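Local coordinates for protein endo-1,3-beta-glucanase (Streptomyces sioyaensis, PDB 3DGT) that probably hydrolyses internal 1,3-beta-linkages of beta-glucans, this chain being the family 16 catalytic domain of a longer protein, at residues A115-W120 with N148-N153; W124-P129 with G235-L240. One frame throughout, in Å; residues are numbered along the deposited sequence.

Interaction 1: A115-W120 with N148-N153; sequences AAAGYW and NVQGLN
The amide of Gly118 donates to the side-chain carbonyl of Gln150, N to OE1 2.8 Å and nearly straight at 167°. Gln150 reaches it by bending at chi2 (-55°), which brings back a chain that starts out pointing away; its NE2 binds the carbonyls of Phe252 and Gly254, so both ends of the amide are held. Close by, Gln150 N donates to Tyr119 O at 3.2 Å. Two tight turns of the family 16 jelly roll meet here: a type II turn, Ala116 to Tyr119, leading into strand 119-127, and a type I' turn, Val149 to Leu152. Each has glycine at its third position. A side chain on Gly118 would jam against the carbonyl of Ala117, and one on Gly151 would strike Ala116 CB, the small methyl packed 3.5 Å from Gln150 O. Within this close fit a water joins strand and turn, 3.0 Å from Tyr119 O and 2.9 Å from Gly151 N, both residues buried. The contact slackens at partly exposed Trp120, its NE1 bonded to Glu147, where Val149 CG1 sits over the five-membered ring, 4.2 Å from the centroid. Ala117, also partly exposed, turns its CB away, 4.4 Å from Gln150 NE2.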
# COMPACT_ATOMS: atom_id res chain seq x y z
N ALA A 115 3.44 -20.07 10.17
CA ALA A 115 2.98 -20.15 8.78
C ALA A 115 2.94 -18.80 8.07
O ALA A 115 2.97 -18.76 6.84
CB ALA A 115 1.61 -20.81 8.74
N ALA A 116 2.89 -17.71 8.83
CA ALA A 116 2.77 -16.36 8.28
C ALA A 116 4.11 -15.67 8.13
O ALA A 116 4.16 -14.54 7.66
CB ALA A 116 1.88 -15.52 9.16
N ALA A 117 5.20 -16.32 8.54
CA ALA A 117 6.49 -15.64 8.61
C ALA A 117 6.94 -15.18 7.23
O ALA A 117 7.07 -15.99 6.30
CB ALA A 117 7.53 -16.53 9.27
N GLY A 118 7.14 -13.88 7.10
CA GLY A 118 7.56 -13.30 5.82
C GLY A 118 6.48 -12.56 5.05
O GLY A 118 6.80 -11.75 4.18
N TYR A 119 5.21 -12.83 5.35
CA TYR A 119 4.10 -12.18 4.63
C TYR A 119 4.11 -10.68 4.89
O TYR A 119 4.00 -10.25 6.04
CB TYR A 119 2.75 -12.75 5.07
CG TYR A 119 2.25 -13.92 4.27
CD1 TYR A 119 2.69 -15.22 4.54
CD2 TYR A 119 1.29 -13.75 3.28
CE1 TYR A 119 2.20 -16.31 3.80
CE2 TYR A 119 0.79 -14.82 2.55
CZ TYR A 119 1.26 -16.09 2.81
OH TYR A 119 0.77 -17.15 2.08
N TRP A 120 4.20 -9.90 3.82
CA TRP A 120 4.24 -8.45 3.92
C TRP A 120 3.27 -7.79 2.93
O TRP A 120 3.68 -7.29 1.89
CB TRP A 120 5.69 -7.98 3.70
CG TRP A 120 5.99 -6.50 3.80
CD1 TRP A 120 5.14 -5.48 4.18
CD2 TRP A 120 7.26 -5.89 3.59
NE1 TRP A 120 5.82 -4.28 4.17
CE2 TRP A 120 7.12 -4.51 3.81
CE3 TRP A 120 8.52 -6.38 3.20
CZ2 TRP A 120 8.19 -3.62 3.68
CZ3 TRP A 120 9.57 -5.50 3.07
CH2 TRP A 120 9.40 -4.13 3.31
N ASN A 148 1.64 -4.49 6.83
CA ASN A 148 1.56 -5.49 7.88
C ASN A 148 2.64 -6.53 7.66
O ASN A 148 3.07 -6.75 6.52
CB ASN A 148 0.18 -6.15 7.90
CG ASN A 148 0.13 -7.37 8.79
OD1 ASN A 148 0.23 -8.50 8.32
ND2 ASN A 148 -0.01 -7.15 10.11
N VAL A 149 3.07 -7.17 8.74
CA VAL A 149 3.97 -8.31 8.63
C VAL A 149 3.55 -9.42 9.58
O VAL A 149 2.89 -9.17 10.60
CB VAL A 149 5.47 -7.95 8.87
CG1 VAL A 149 5.99 -7.02 7.79
CG2 VAL A 149 5.67 -7.32 10.27
N GLN A 150 3.90 -10.65 9.21
CA GLN A 150 3.88 -11.80 10.13
C GLN A 150 2.48 -12.24 10.56
O GLN A 150 2.35 -12.97 11.54
CB GLN A 150 4.75 -11.53 11.38
CG GLN A 150 6.17 -10.97 11.14
CD GLN A 150 7.00 -11.81 10.19
OE1 GLN A 150 6.70 -11.92 9.00
NE2 GLN A 150 8.07 -12.40 10.72
N GLY A 151 1.46 -11.83 9.82
CA GLY A 151 0.07 -12.12 10.18
C GLY A 151 -0.36 -11.57 11.53
O GLY A 151 -1.32 -12.06 12.14
N LEU A 152 0.34 -10.52 11.98
CA LEU A 152 0.00 -9.90 13.26
C LEU A 152 -1.24 -9.03 13.14
O LEU A 152 -1.48 -8.40 12.10
CB LEU A 152 1.17 -9.04 13.75
CG LEU A 152 2.43 -9.79 14.20
CD1 LEU A 152 3.63 -8.86 14.31
CD2 LEU A 152 2.20 -10.47 15.55
N ASN A 153 -2.04 -8.99 14.20
CA ASN A 153 -3.24 -8.14 14.23
C ASN A 153 -2.91 -6.67 14.45
O ASN A 153 -3.20 -6.10 15.51
CB ASN A 153 -4.24 -8.62 15.29
CG ASN A 153 -5.49 -7.77 15.34
OD1 ASN A 153 -5.91 -7.19 14.33
ND2 ASN A 153 -6.11 -7.70 16.50
O HOH W 1 1.24 -10.54 7.23

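Interaction 2: W124-P129 with G235-L240; sequences WMLGAP and GFFVIL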
# COMPACT_ATOMS: atom_id res chain seq x y z
N TRP A 124 -0.33 1.28 -0.68
CA TRP A 124 0.50 2.47 -0.50
C TRP A 124 0.53 3.37 -1.72
O TRP A 124 -0.05 3.06 -2.77
CB TRP A 124 1.90 2.06 -0.01
CG TRP A 124 2.64 1.07 -0.90
CD1 TRP A 124 2.31 -0.23 -1.15
CD2 TRP A 124 3.86 1.32 -1.61
NE1 TRP A 124 3.23 -0.80 -2.01
CE2 TRP A 124 4.20 0.13 -2.29
CE3 TRP A 124 4.69 2.45 -1.75
CZ2 TRP A 124 5.35 0.03 -3.10
CZ3 TRP A 124 5.83 2.34 -2.54
CH2 TRP A 124 6.14 1.14 -3.21
N MET A 125 1.19 4.51 -1.56
CA MET A 125 1.27 5.53 -2.61
C MET A 125 2.70 5.99 -2.75
O MET A 125 3.41 6.13 -1.75
CB MET A 125 0.40 6.73 -2.26
CG MET A 125 -1.09 6.44 -2.17
SD MET A 125 -2.02 7.80 -1.41
CE MET A 125 -1.90 9.13 -2.62
N LEU A 126 3.09 6.28 -3.99
CA LEU A 126 4.42 6.79 -4.28
C LEU A 126 4.31 8.01 -5.18
O LEU A 126 3.46 8.06 -6.07
CB LEU A 126 5.24 5.67 -4.93
CG LEU A 126 6.77 5.67 -4.95
CD1 LEU A 126 7.38 6.09 -3.61
CD2 LEU A 126 7.22 4.28 -5.35
N GLY A 127 5.13 9.03 -4.92
CA GLY A 127 5.07 10.26 -5.71
C GLY A 127 5.31 10.01 -7.19
O GLY A 127 6.19 9.23 -7.56
N ALA A 128 4.53 10.69 -8.03
CA ALA A 128 4.59 10.49 -9.48
C ALA A 128 6.01 10.55 -10.08
O ALA A 128 6.32 9.74 -10.97
CB ALA A 128 3.65 11.46 -10.19
N PRO A 129 6.86 11.51 -9.64
CA PRO A 129 8.21 11.53 -10.24
C PRO A 129 9.05 10.27 -10.05
O PRO A 129 10.08 10.14 -10.73
CB PRO A 129 8.88 12.75 -9.58
CG PRO A 129 7.70 13.64 -9.22
CD PRO A 129 6.67 12.65 -8.73
N GLY A 235 1.28 14.61 -8.17
CA GLY A 235 0.43 13.44 -8.04
C GLY A 235 1.14 12.28 -7.37
O GLY A 235 2.36 12.31 -7.14
N PHE A 236 0.35 11.27 -7.05
CA PHE A 236 0.83 9.97 -6.59
C PHE A 236 0.16 8.88 -7.40
O PHE A 236 -0.95 9.06 -7.91
CB PHE A 236 0.47 9.74 -5.11
CG PHE A 236 1.32 10.49 -4.13
CD1 PHE A 236 1.17 11.86 -3.93
CD2 PHE A 236 2.26 9.81 -3.35
CE1 PHE A 236 1.95 12.55 -3.00
CE2 PHE A 236 3.04 10.49 -2.41
CZ PHE A 236 2.88 11.86 -2.24
N PHE A 237 0.84 7.74 -7.53
CA PHE A 237 0.18 6.50 -7.94
C PHE A 237 -0.01 5.59 -6.73
O PHE A 237 0.62 5.79 -5.69
CB PHE A 237 0.92 5.81 -9.11
CG PHE A 237 2.40 5.62 -8.90
CD1 PHE A 237 3.30 6.64 -9.22
CD2 PHE A 237 2.91 4.42 -8.43
CE1 PHE A 237 4.68 6.45 -9.04
CE2 PHE A 237 4.29 4.23 -8.25
CZ PHE A 237 5.17 5.26 -8.56
N VAL A 238 -0.91 4.62 -6.88
CA VAL A 238 -1.29 3.69 -5.81
C VAL A 238 -0.73 2.32 -6.14
O VAL A 238 -0.72 1.91 -7.30
CB VAL A 238 -2.84 3.62 -5.66
CG1 VAL A 238 -3.26 2.50 -4.70
CG2 VAL A 238 -3.40 4.97 -5.22
N ILE A 239 -0.25 1.61 -5.11
CA ILE A 239 0.33 0.28 -5.26
C ILE A 239 -0.35 -0.71 -4.30
O ILE A 239 -0.63 -0.36 -3.15
CB ILE A 239 1.87 0.28 -5.00
CG1 ILE A 239 2.60 1.34 -5.84
CG2 ILE A 239 2.48 -1.10 -5.24
CD1 ILE A 239 2.81 2.67 -5.12
N LEU A 240 -0.63 -1.92 -4.79
CA LEU A 240 -1.07 -3.05 -3.96
C LEU A 240 -0.09 -4.20 -4.18
O LEU A 240 0.24 -4.52 -5.31
CB LEU A 240 -2.47 -3.52 -4.37
CG LEU A 240 -3.64 -2.58 -4.05
CD1 LEU A 240 -4.85 -3.00 -4.86
CD2 LEU A 240 -3.96 -2.61 -2.57
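Trp124 and Ile239 face each other as a hydrogen-bonded pair between antiparallel strands 119-127 and 236-244, which run side by side in the jelly-roll beta sandwich of family 16. The backbone bonds come in reciprocal sets: Trp124 N to Ile239 O and Ile239 N to Trp124 O, then the same exchange between Leu126 and Phe237. In the second set Leu126 N lies 3.0 Å from Phe237 O. Past the strand end the pattern is prolonged by Ala128 N, which reaches Gly235 O at 2.9 Å from above the carbonyl plane.

Aromatic rings meeting C-H groups form the second layer. Trp124 CG stands between its backbone N and carbonyl carbon (chi1 56°), which brings the indole back over the neighbouring strand. There Ile239 CB sits 3.7 Å from the centroid of the five-membered ring, CG2 lies near NE1, and CD1 runs on under the six-membered ring, on the same face as CB; branching lets one isoleucine cover both rings, while NE1 bonds to Asn241. An alanine in place of Trp124 would probably leave Ile239 without its aromatic cover and Asn241 OD1 without this donor. Phe237, with a similar chi1 of 50°, folds its ring toward Leu126. Leu126 O lies over the face, 3.4 Å above the Phe237 ring plane, and Leu126 CB makes an off-centre contact, 3.7 Å from Phe237 CZ; Arg131 makes a cation-pi contact with the same ring. Gly127 CA stands 3.7 Å above the Phe236 ring plane, offset toward the rim.

Aliphatic packing marks the sheet face carrying Met125 and Val238, where Met125 CG meets Val238 CG2 at 4.1 Å. The flexible methionine bends at chi3 (68°) and lays Met125 CE 3.5 Å from Phe236 CB.

From the N terminus, the chain first lays down 115-120 and then 124-129, both feeding strand 119-127. Interaction 1 closes a loop of 27 residues when the chain returns at 148-153, just after strands 142-144 and 146-147 have paired with that same strand. Interaction 2 closes a far longer one, 105 residues, when 235-240 arrives in strand 236-244. The two cross rather than nest: 124-129 lies inside the first loop and 148-153 inside the second. Their centres are about 23 Å apart, on opposite sides of the chain's centre. Interaction 1 thus ties the start of strand 119-127 to the turn between strands 146-147 and 155-160, while interaction 2 joins its end to a neighbouring strand.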